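Putative cell filamentation protein (Bartonella quintana, PDB 4N67) is a Fic-domain effector, bound here to ADP, that probably transfers AMP from ATP onto protein targets (AMPylation). Local coordinates at residues A[81-86]-A[112-117]; A[176-181]-A[210-215]; A[186-191]-A[205-210]. The protein carries 2 engineered substitutions. All coordinates share one frame; numbering follows the deposited sequence.

Contact 1: residues A[81-86]-A[112-117]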
# COMPACT_ATOMS: atom_id res chain seq x y z
N ARG A 81 5.87 7.06 -7.84
CA ARG A 81 7.04 7.91 -7.62
C ARG A 81 8.10 7.81 -8.70
O ARG A 81 9.05 8.60 -8.68
CB ARG A 81 7.65 7.62 -6.24
CG ARG A 81 8.19 6.20 -6.06
CD ARG A 81 8.75 5.93 -4.67
NE ARG A 81 8.93 4.49 -4.51
CZ ARG A 81 9.93 3.77 -5.01
NH1 ARG A 81 9.91 2.47 -4.87
NH2 ARG A 81 10.98 4.37 -5.57
N ASP A 82 7.90 6.90 -9.63
CA ASP A 82 8.75 6.81 -10.81
C ASP A 82 8.38 7.89 -11.81
O ASP A 82 9.21 8.23 -12.66
CB ASP A 82 8.66 5.42 -11.44
CG ASP A 82 7.25 5.02 -11.81
OD1 ASP A 82 6.28 5.29 -11.06
OD2 ASP A 82 7.09 4.39 -12.85
N GLN A 83 7.16 8.40 -11.73
CA GLN A 83 6.58 9.30 -12.73
C GLN A 83 6.79 10.74 -12.31
O GLN A 83 6.52 11.08 -11.18
CB GLN A 83 5.09 9.01 -12.89
CG GLN A 83 4.83 7.61 -13.44
CD GLN A 83 3.36 7.35 -13.72
OE1 GLN A 83 2.54 8.26 -13.73
NE2 GLN A 83 3.03 6.09 -13.96
N PRO A 84 7.24 11.59 -13.23
CA PRO A 84 7.34 13.01 -12.87
C PRO A 84 5.96 13.57 -12.57
O PRO A 84 4.99 13.22 -13.27
CB PRO A 84 7.93 13.66 -14.12
CG PRO A 84 8.60 12.54 -14.85
CD PRO A 84 7.72 11.36 -14.60
N PHE A 85 5.87 14.37 -11.52
CA PHE A 85 4.58 14.99 -11.14
C PHE A 85 4.81 16.48 -11.01
O PHE A 85 5.67 16.90 -10.25
CB PHE A 85 4.04 14.48 -9.81
CG PHE A 85 2.81 15.22 -9.40
CD1 PHE A 85 1.58 14.95 -10.02
CD2 PHE A 85 2.87 16.29 -8.50
CE1 PHE A 85 0.44 15.66 -9.71
CE2 PHE A 85 1.72 17.00 -8.22
CZ PHE A 85 0.51 16.70 -8.83
N THR A 86 4.02 17.27 -11.71
CA THR A 86 4.15 18.73 -11.64
C THR A 86 3.08 19.30 -10.72
O THR A 86 1.88 19.18 -10.99
CB THR A 86 4.08 19.35 -13.01
OG1 THR A 86 5.11 18.77 -13.84
CG2 THR A 86 4.31 20.85 -12.94
N GLN A 112 11.39 -0.60 -12.30
CA GLN A 112 11.08 -1.81 -11.55
C GLN A 112 9.69 -1.72 -10.91
O GLN A 112 9.04 -2.74 -10.68
CB GLN A 112 12.09 -2.05 -10.44
CG GLN A 112 13.43 -2.44 -10.99
CD GLN A 112 14.48 -2.62 -9.93
OE1 GLN A 112 14.27 -2.32 -8.74
NE2 GLN A 112 15.65 -3.12 -10.34
N ILE A 113 9.26 -0.51 -10.57
CA ILE A 113 7.97 -0.33 -9.91
C ILE A 113 6.89 -0.83 -10.85
O ILE A 113 6.07 -1.63 -10.46
CB ILE A 113 7.70 1.13 -9.53
CG1 ILE A 113 8.71 1.61 -8.46
CG2 ILE A 113 6.27 1.32 -9.06
CD1 ILE A 113 8.61 3.11 -8.18
N GLN A 114 6.91 -0.36 -12.09
CA GLN A 114 5.88 -0.78 -13.06
C GLN A 114 5.99 -2.27 -13.39
O GLN A 114 4.96 -2.97 -13.49
CB GLN A 114 6.00 0.02 -14.36
CG GLN A 114 5.76 1.52 -14.22
CD GLN A 114 4.51 1.88 -13.43
OE1 GLN A 114 3.43 1.27 -13.59
NE2 GLN A 114 4.65 2.88 -12.59
N ARG A 115 7.21 -2.75 -13.55
CA ARG A 115 7.44 -4.16 -13.89
C ARG A 115 6.95 -5.08 -12.78
O ARG A 115 6.32 -6.11 -13.05
CB ARG A 115 8.94 -4.43 -14.20
CG ARG A 115 9.40 -4.00 -15.59
CD ARG A 115 10.89 -4.28 -15.85
NE ARG A 115 11.68 -3.07 -15.62
CZ ARG A 115 12.74 -2.93 -14.84
NH1 ARG A 115 13.31 -1.74 -14.71
NH2 ARG A 115 13.25 -3.96 -14.17
N GLU A 116 7.23 -4.71 -11.53
CA GLU A 116 6.74 -5.52 -10.41
C GLU A 116 5.23 -5.48 -10.27
O GLU A 116 4.64 -6.49 -9.93
CB GLU A 116 7.43 -5.11 -9.11
CG GLU A 116 8.92 -5.47 -9.13
CD GLU A 116 9.69 -5.03 -7.91
OE1 GLU A 116 9.09 -4.88 -6.83
OE2 GLU A 116 10.94 -4.89 -8.02
N LEU A 117 4.60 -4.34 -10.47
CA LEU A 117 3.14 -4.28 -10.40
C LEU A 117 2.53 -5.09 -11.54
O LEU A 117 1.52 -5.76 -11.31
CB LEU A 117 2.65 -2.83 -10.46
CG LEU A 117 3.03 -2.02 -9.23
CD1 LEU A 117 2.63 -0.58 -9.41
CD2 LEU A 117 2.44 -2.61 -7.96
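Arg81, Asp82 and, at its margin, Gln83 meet Ile113 and Gln114 in a mixed apolar and polar contact between a loop and the first turns of helix 112-126. The loop leads into strand 85-86, half of a small hairpin with strand 92-93 whose place in the chain is consistent with the flap of Fic domains. Ile113 sends CD1 over the flat guanidinium of Arg81. The methyl sits above the centre of the group, with Arg81 CZ 3.5 Å from Ile113 CD1 and Arg81 NH1 3.6 Å from it. The arginine chain is extended from CG to NE, and its nitrogens face backbone carbonyls: NE donates to His153, the first residue of the HPFxxGNGR Fic signature, NH1 to Ala108 and NH2 to Met95. Beside this, Asp82 CB touches the same methyl, 4.0 Å from Ile113 CD1. The carboxylate of Asp82 then takes a fairly straight hydrogen bond (163°) from Gln114, NE2 to OD2 2.9 Å. The donor arrives on the syn side of OD2, 22° out of the carboxylate plane. Gln114 bends at chi2 (-47°), and its amide lies close to parallel with the carboxylate even though the two side chains cross at about a right angle. Asp82 OD1 is hydrogen-bonded to Thr80 OG1, and Gln114 OE1 to Arg63 NH2 of helix 59-70. The buried guanidinium thus has neutral carbonyl partners at its nitrogens and a methyl over one face, so its positive charge is probably stabilised, at least in part, by carbonyl dipoles, while Asp82 and Gln114 form the more accessible polar part of the join.

Contact 2: residues A[176-181]-A[210-215]; sequences YKIDFS and DITHPQ
Three rings mark this contact: Phe180 carries Ile211 CD1 over one face, His213 carries Lys177 CB over one of its faces, and Tyr176 has the carbonyl oxygen of His213 at its edge. They flank a two-stranded antiparallel ribbon, strand 176-178 against strand 212-214, which follows on helix 202-211. Both side-chain contacts are CH-pi interactions, with Ile211 CD1 3.8 Å from the Phe180 ring centroid and Lys177 CB 3.9 Å from that of His213, each offset toward the rim. Lys177 and His213 run side by side on one surface of the ribbon, so the aliphatic part of the lysine lies against the imidazole, which is held by ND1 donating to the oxygen of Pro214. Ile178 and Thr212 share the other surface, where Phe138 of helix 135-152 packs on Ile178. The Tyr176 ring stacks on Phe138, and its hydroxyl hydrogen-bonds to Leu133 O. Ile211 CG1 stands between the backbone N and the carbonyl carbon (chi1 68°), and CD1, anti at chi2, reaches the Phe180 face and touches Ile178 CG2 at 3.6 Å. Lys177 and His213 form the hydrogen-bonded pair, with Lys177 N to His213 O at 2.8 Å and His213 N to Lys177 O at 3.1 Å. A third bond, from Asp179 N to Ile211 O (2.9 Å), continues the pairing one step beyond strand 176-178. Phe180 also touches Arg164 and Met167 of helix 164-174. Asp179 OD1 closes an Asx turn: it accepts from Ser181 N at 3.1 Å and from Ser181 OG at 2.6 Å, both donors on the same face of the carboxylate.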
# COMPACT_ATOMS: atom_id res chain seq x y z
N TYR A 176 -12.82 -13.84 2.15
CA TYR A 176 -12.11 -13.76 3.45
C TYR A 176 -12.08 -12.33 3.98
O TYR A 176 -11.88 -11.36 3.22
CB TYR A 176 -10.68 -14.25 3.26
CG TYR A 176 -10.57 -15.74 3.07
CD1 TYR A 176 -10.63 -16.58 4.16
CD2 TYR A 176 -10.45 -16.33 1.79
CE1 TYR A 176 -10.55 -17.95 4.03
CE2 TYR A 176 -10.37 -17.70 1.66
CZ TYR A 176 -10.42 -18.52 2.78
OH TYR A 176 -10.36 -19.91 2.69
N LYS A 177 -12.29 -12.19 5.29
CA LYS A 177 -12.17 -10.91 5.96
C LYS A 177 -10.75 -10.80 6.47
O LYS A 177 -10.33 -11.62 7.26
CB LYS A 177 -13.15 -10.78 7.14
CG LYS A 177 -12.97 -9.45 7.84
CD LYS A 177 -14.05 -9.09 8.83
CE LYS A 177 -13.75 -7.73 9.44
NZ LYS A 177 -13.54 -6.66 8.44
N ILE A 178 -10.02 -9.77 6.04
CA ILE A 178 -8.65 -9.50 6.53
C ILE A 178 -8.75 -8.24 7.38
O ILE A 178 -9.17 -7.20 6.88
CB ILE A 178 -7.66 -9.28 5.37
CG1 ILE A 178 -7.59 -10.53 4.47
CG2 ILE A 178 -6.28 -8.90 5.90
CD1 ILE A 178 -6.69 -10.37 3.25
N ASP A 179 -8.38 -8.36 8.66
CA ASP A 179 -8.59 -7.26 9.64
C ASP A 179 -7.27 -6.85 10.29
O ASP A 179 -6.81 -7.46 11.26
CB ASP A 179 -9.64 -7.68 10.68
CG ASP A 179 -10.03 -6.53 11.62
OD1 ASP A 179 -9.37 -5.46 11.55
OD2 ASP A 179 -10.98 -6.74 12.40
N PHE A 180 -6.66 -5.79 9.76
CA PHE A 180 -5.34 -5.40 10.22
C PHE A 180 -5.36 -4.76 11.59
O PHE A 180 -4.32 -4.66 12.21
CB PHE A 180 -4.67 -4.44 9.24
CG PHE A 180 -4.24 -5.10 7.97
CD1 PHE A 180 -3.02 -5.71 7.89
CD2 PHE A 180 -5.04 -5.06 6.83
CE1 PHE A 180 -2.57 -6.30 6.73
CE2 PHE A 180 -4.61 -5.66 5.65
CZ PHE A 180 -3.38 -6.28 5.59
N SER A 181 -6.55 -4.37 12.02
CA SER A 181 -6.75 -3.80 13.37
C SER A 181 -6.47 -4.81 14.48
O SER A 181 -6.29 -4.43 15.64
CB SER A 181 -8.16 -3.21 13.52
OG SER A 181 -9.15 -4.17 13.79
N ASP A 210 -3.26 -14.85 11.26
CA ASP A 210 -3.80 -14.33 12.51
C ASP A 210 -4.90 -13.30 12.36
O ASP A 210 -5.72 -13.16 13.26
CB ASP A 210 -2.67 -13.76 13.39
CG ASP A 210 -1.85 -14.85 14.06
OD1 ASP A 210 -2.28 -16.01 14.09
OD2 ASP A 210 -0.75 -14.51 14.54
N ILE A 211 -4.96 -12.62 11.22
CA ILE A 211 -5.93 -11.55 11.03
C ILE A 211 -7.00 -11.88 10.02
O ILE A 211 -7.79 -11.01 9.69
CB ILE A 211 -5.24 -10.23 10.62
CG1 ILE A 211 -4.64 -10.30 9.21
CG2 ILE A 211 -4.19 -9.86 11.66
CD1 ILE A 211 -4.06 -8.97 8.71
N THR A 212 -7.06 -13.12 9.54
CA THR A 212 -8.00 -13.49 8.47
C THR A 212 -8.99 -14.53 8.96
O THR A 212 -8.63 -15.46 9.70
CB THR A 212 -7.23 -14.05 7.25
OG1 THR A 212 -6.28 -13.09 6.80
CG2 THR A 212 -8.18 -14.36 6.10
N HIS A 213 -10.25 -14.38 8.57
CA HIS A 213 -11.22 -15.46 8.73
C HIS A 213 -12.12 -15.54 7.51
O HIS A 213 -12.30 -14.54 6.83
CB HIS A 213 -12.04 -15.31 10.04
CG HIS A 213 -12.94 -14.11 10.09
ND1 HIS A 213 -14.13 -14.01 9.39
CD2 HIS A 213 -12.84 -12.98 10.81
CE1 HIS A 213 -14.72 -12.87 9.69
NE2 HIS A 213 -13.95 -12.22 10.54
N PRO A 214 -12.67 -16.73 7.23
CA PRO A 214 -13.62 -16.80 6.13
C PRO A 214 -14.91 -16.05 6.45
O PRO A 214 -15.39 -16.09 7.58
CB PRO A 214 -13.86 -18.30 5.97
CG PRO A 214 -13.60 -18.86 7.32
CD PRO A 214 -12.46 -18.05 7.86
N GLN A 215 -15.48 -15.36 5.47
CA GLN A 215 -16.73 -14.63 5.70
C GLN A 215 -17.92 -15.59 5.82
O GLN A 215 -17.83 -16.72 5.36
CB GLN A 215 -16.99 -13.59 4.59
CG GLN A 215 -15.86 -12.56 4.46
CD GLN A 215 -16.01 -11.60 3.28
OE1 GLN A 215 -16.22 -12.00 2.12
NE2 GLN A 215 -15.88 -10.32 3.57

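Contact 3: residues A[186-191]-A[205-210]. With ADP (adenosine-5'-diphosphate), chain B.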
# COMPACT_ATOMS: atom_id res chain seq x y z
N GLU A 186 3.82 -2.35 14.94
CA GLU A 186 5.13 -2.93 15.17
C GLU A 186 5.21 -4.33 14.59
O GLU A 186 6.21 -4.71 14.00
CB GLU A 186 5.49 -2.95 16.67
CG GLU A 186 5.68 -1.57 17.30
CD GLU A 186 4.40 -0.74 17.35
OE1 GLU A 186 3.33 -1.31 17.64
OE2 GLU A 186 4.45 0.49 17.09
N ARG A 187 4.14 -5.12 14.77
CA ARG A 187 4.11 -6.46 14.23
C ARG A 187 4.13 -6.44 12.69
O ARG A 187 4.79 -7.28 12.07
CB ARG A 187 2.87 -7.20 14.69
CG ARG A 187 2.94 -8.65 14.25
CD ARG A 187 1.92 -9.56 14.88
NE ARG A 187 2.04 -10.85 14.23
CZ ARG A 187 1.18 -11.84 14.33
NH1 ARG A 187 0.10 -11.73 15.10
NH2 ARG A 187 1.41 -12.95 13.67
N MET A 188 3.37 -5.53 12.11
CA MET A 188 3.36 -5.36 10.65
C MET A 188 4.75 -4.97 10.14
O MET A 188 5.27 -5.56 9.20
CB MET A 188 2.33 -4.29 10.26
CG MET A 188 2.20 -3.97 8.77
SD MET A 188 1.28 -5.21 7.86
CE MET A 188 2.64 -6.22 7.33
N THR A 189 5.36 -3.98 10.78
CA THR A 189 6.72 -3.58 10.44
C THR A 189 7.72 -4.71 10.54
O THR A 189 8.51 -4.94 9.62
CB THR A 189 7.15 -2.39 11.33
OG1 THR A 189 6.17 -1.36 11.19
CG2 THR A 189 8.49 -1.85 10.94
N TYR A 190 7.69 -5.45 11.66
CA TYR A 190 8.55 -6.60 11.84
C TYR A 190 8.39 -7.58 10.71
O TYR A 190 9.36 -8.05 10.13
CB TYR A 190 8.31 -7.28 13.22
CG TYR A 190 9.06 -8.59 13.38
CD1 TYR A 190 10.45 -8.60 13.60
CD2 TYR A 190 8.41 -9.81 13.29
CE1 TYR A 190 11.14 -9.79 13.72
CE2 TYR A 190 9.10 -11.01 13.42
CZ TYR A 190 10.47 -10.99 13.64
OH TYR A 190 11.15 -12.18 13.77
N ALA A 191 7.14 -7.93 10.37
CA ALA A 191 6.93 -8.91 9.34
C ALA A 191 7.46 -8.43 7.98
O ALA A 191 8.01 -9.22 7.22
CB ALA A 191 5.44 -9.26 9.22
N LYS A 205 3.39 -14.64 6.70
CA LYS A 205 2.40 -15.71 6.61
C LYS A 205 1.62 -15.83 7.92
O LYS A 205 0.40 -15.89 7.92
CB LYS A 205 3.08 -17.02 6.25
CG LYS A 205 2.16 -18.23 6.26
CD LYS A 205 2.93 -19.52 6.09
CE LYS A 205 3.78 -19.86 7.29
NZ LYS A 205 3.20 -20.83 8.27
N ASP A 206 2.32 -15.80 9.05
CA ASP A 206 1.69 -15.93 10.35
C ASP A 206 0.75 -14.76 10.62
O ASP A 206 -0.32 -14.92 11.22
CB ASP A 206 2.75 -16.01 11.46
CG ASP A 206 3.55 -17.31 11.44
OD1 ASP A 206 3.21 -18.26 10.70
OD2 ASP A 206 4.56 -17.38 12.19
N LEU A 207 1.20 -13.57 10.24
CA LEU A 207 0.42 -12.35 10.38
C LEU A 207 -0.92 -12.50 9.64
O LEU A 207 -1.98 -12.27 10.21
CB LEU A 207 1.24 -11.15 9.85
CG LEU A 207 0.58 -9.78 10.02
CD1 LEU A 207 1.66 -8.68 10.07
CD2 LEU A 207 -0.45 -9.49 8.96
N PHE A 208 -0.86 -12.92 8.39
CA PHE A 208 -2.09 -13.04 7.60
C PHE A 208 -2.99 -14.15 8.14
O PHE A 208 -4.18 -13.97 8.21
CB PHE A 208 -1.83 -13.16 6.09
CG PHE A 208 -1.65 -11.83 5.43
CD1 PHE A 208 -0.39 -11.21 5.34
CD2 PHE A 208 -2.75 -11.13 4.96
CE1 PHE A 208 -0.27 -9.95 4.80
CE2 PHE A 208 -2.62 -9.88 4.41
CZ PHE A 208 -1.39 -9.30 4.33
N GLU A 209 -2.41 -15.26 8.58
CA GLU A 209 -3.24 -16.25 9.28
C GLU A 209 -3.98 -15.65 10.47
O GLU A 209 -5.17 -15.92 10.69
CB GLU A 209 -2.41 -17.45 9.75
CG GLU A 209 -1.83 -18.28 8.62
CD GLU A 209 -1.05 -19.50 9.11
OE1 GLU A 209 -0.82 -19.63 10.34
OE2 GLU A 209 -0.68 -20.33 8.25
N ASP A 210 -3.26 -14.85 11.26
CA ASP A 210 -3.80 -14.33 12.51
C ASP A 210 -4.90 -13.30 12.36
O ASP A 210 -5.72 -13.16 13.26
CB ASP A 210 -2.67 -13.76 13.39
CG ASP A 210 -1.85 -14.85 14.06
OD1 ASP A 210 -2.28 -16.01 14.09
OD2 ASP A 210 -0.75 -14.51 14.54
PB ADP B . 5.14 5.11 3.75
O1B ADP B . 6.54 5.75 3.73
O2B ADP B . 4.82 4.52 2.42
O3B ADP B . 4.03 6.05 4.24
PA ADP B . 4.62 2.85 5.55
O1A ADP B . 4.73 2.91 7.08
O2A ADP B . 3.24 2.97 4.96
O3A ADP B . 5.52 4.05 4.89
O5' ADP B . 5.38 1.53 5.09
C5' ADP B . 5.15 0.94 3.80
C4' ADP B . 5.35 -0.56 3.93
O4' ADP B . 6.75 -0.85 4.09
C3' ADP B . 4.60 -1.17 5.11
O3' ADP B . 3.93 -2.39 4.72
C2' ADP B . 5.70 -1.45 6.11
O2' ADP B . 5.43 -2.52 7.02
C1' ADP B . 6.86 -1.76 5.21
N9 ADP B . 8.20 -1.58 5.82
C8 ADP B . 8.55 -0.83 6.89
N7 ADP B . 9.89 -0.96 7.06
C5 ADP B . 10.39 -1.77 6.12
C6 ADP B . 11.70 -2.32 5.74
N6 ADP B . 12.79 -1.94 6.49
N1 ADP B . 11.81 -3.13 4.68
C2 ADP B . 10.70 -3.46 3.96
N3 ADP B . 9.47 -3.00 4.27
C4 ADP B . 9.26 -2.17 5.29
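Arg187 reaches from its helix to Asp210 with a chain extended from CG to NE, and the guanidinium end grips a single oxygen. NH2 lies 2.8 Å from Asp210 OD2 and NH1 lies 3.0 Å from that same OD2, a salt bridge in which one acceptor takes both nitrogens. OD2 sits almost in the guanidinium plane and is met from its anti side, while the two planar groups are turned 68° against each other. Beside this bridge lies Leu207, whose chi1 (-176°) puts CG anti to the backbone N. Its CD1 does the apolar touching, meeting Met188 CE at 3.8 Å and Ala191 CB at 3.9 Å. Met188 bends at both chi2 and chi3, and the Met188 and Leu207 side chains cross at about a right angle, with CE against CD1. Met188 and Thr189 also belong to the ADP pocket, with Met188 O 3.7 Å from ribose O2' of ADP. The segment axes of 186-191 and 205-210 pass 10.3 Å apart and run at 143°, a roughly antiparallel helix pair bridged by these side chains. Helix 135-152 underlies both partners, through Phe146 against Met188 and through Ala142 and Ala143 against Phe208.

In the fold
Following the chain, contact 1 comes first: the loop ahead of the 85-86/92-93 hairpin is closed onto the start of helix 112-126, with 25 residues between its segments. Helices 135-152 and 164-174 follow before contact 2 opens at strand 176-178. Contact 3 is nested inside the loop that contact 2 closes: helix 185-198 turns back to helix 202-211, which runs on into strand 212-214. The two share Asp210 and touch directly, Phe180 CZ lying 3.8 Å from Phe208 CZ. Contact 1 lies across the chain's centre from both, about 30 Å from contact 2 between centres, yet the side chains of Arg81 and Phe180 are each about 8 Å from the ADP.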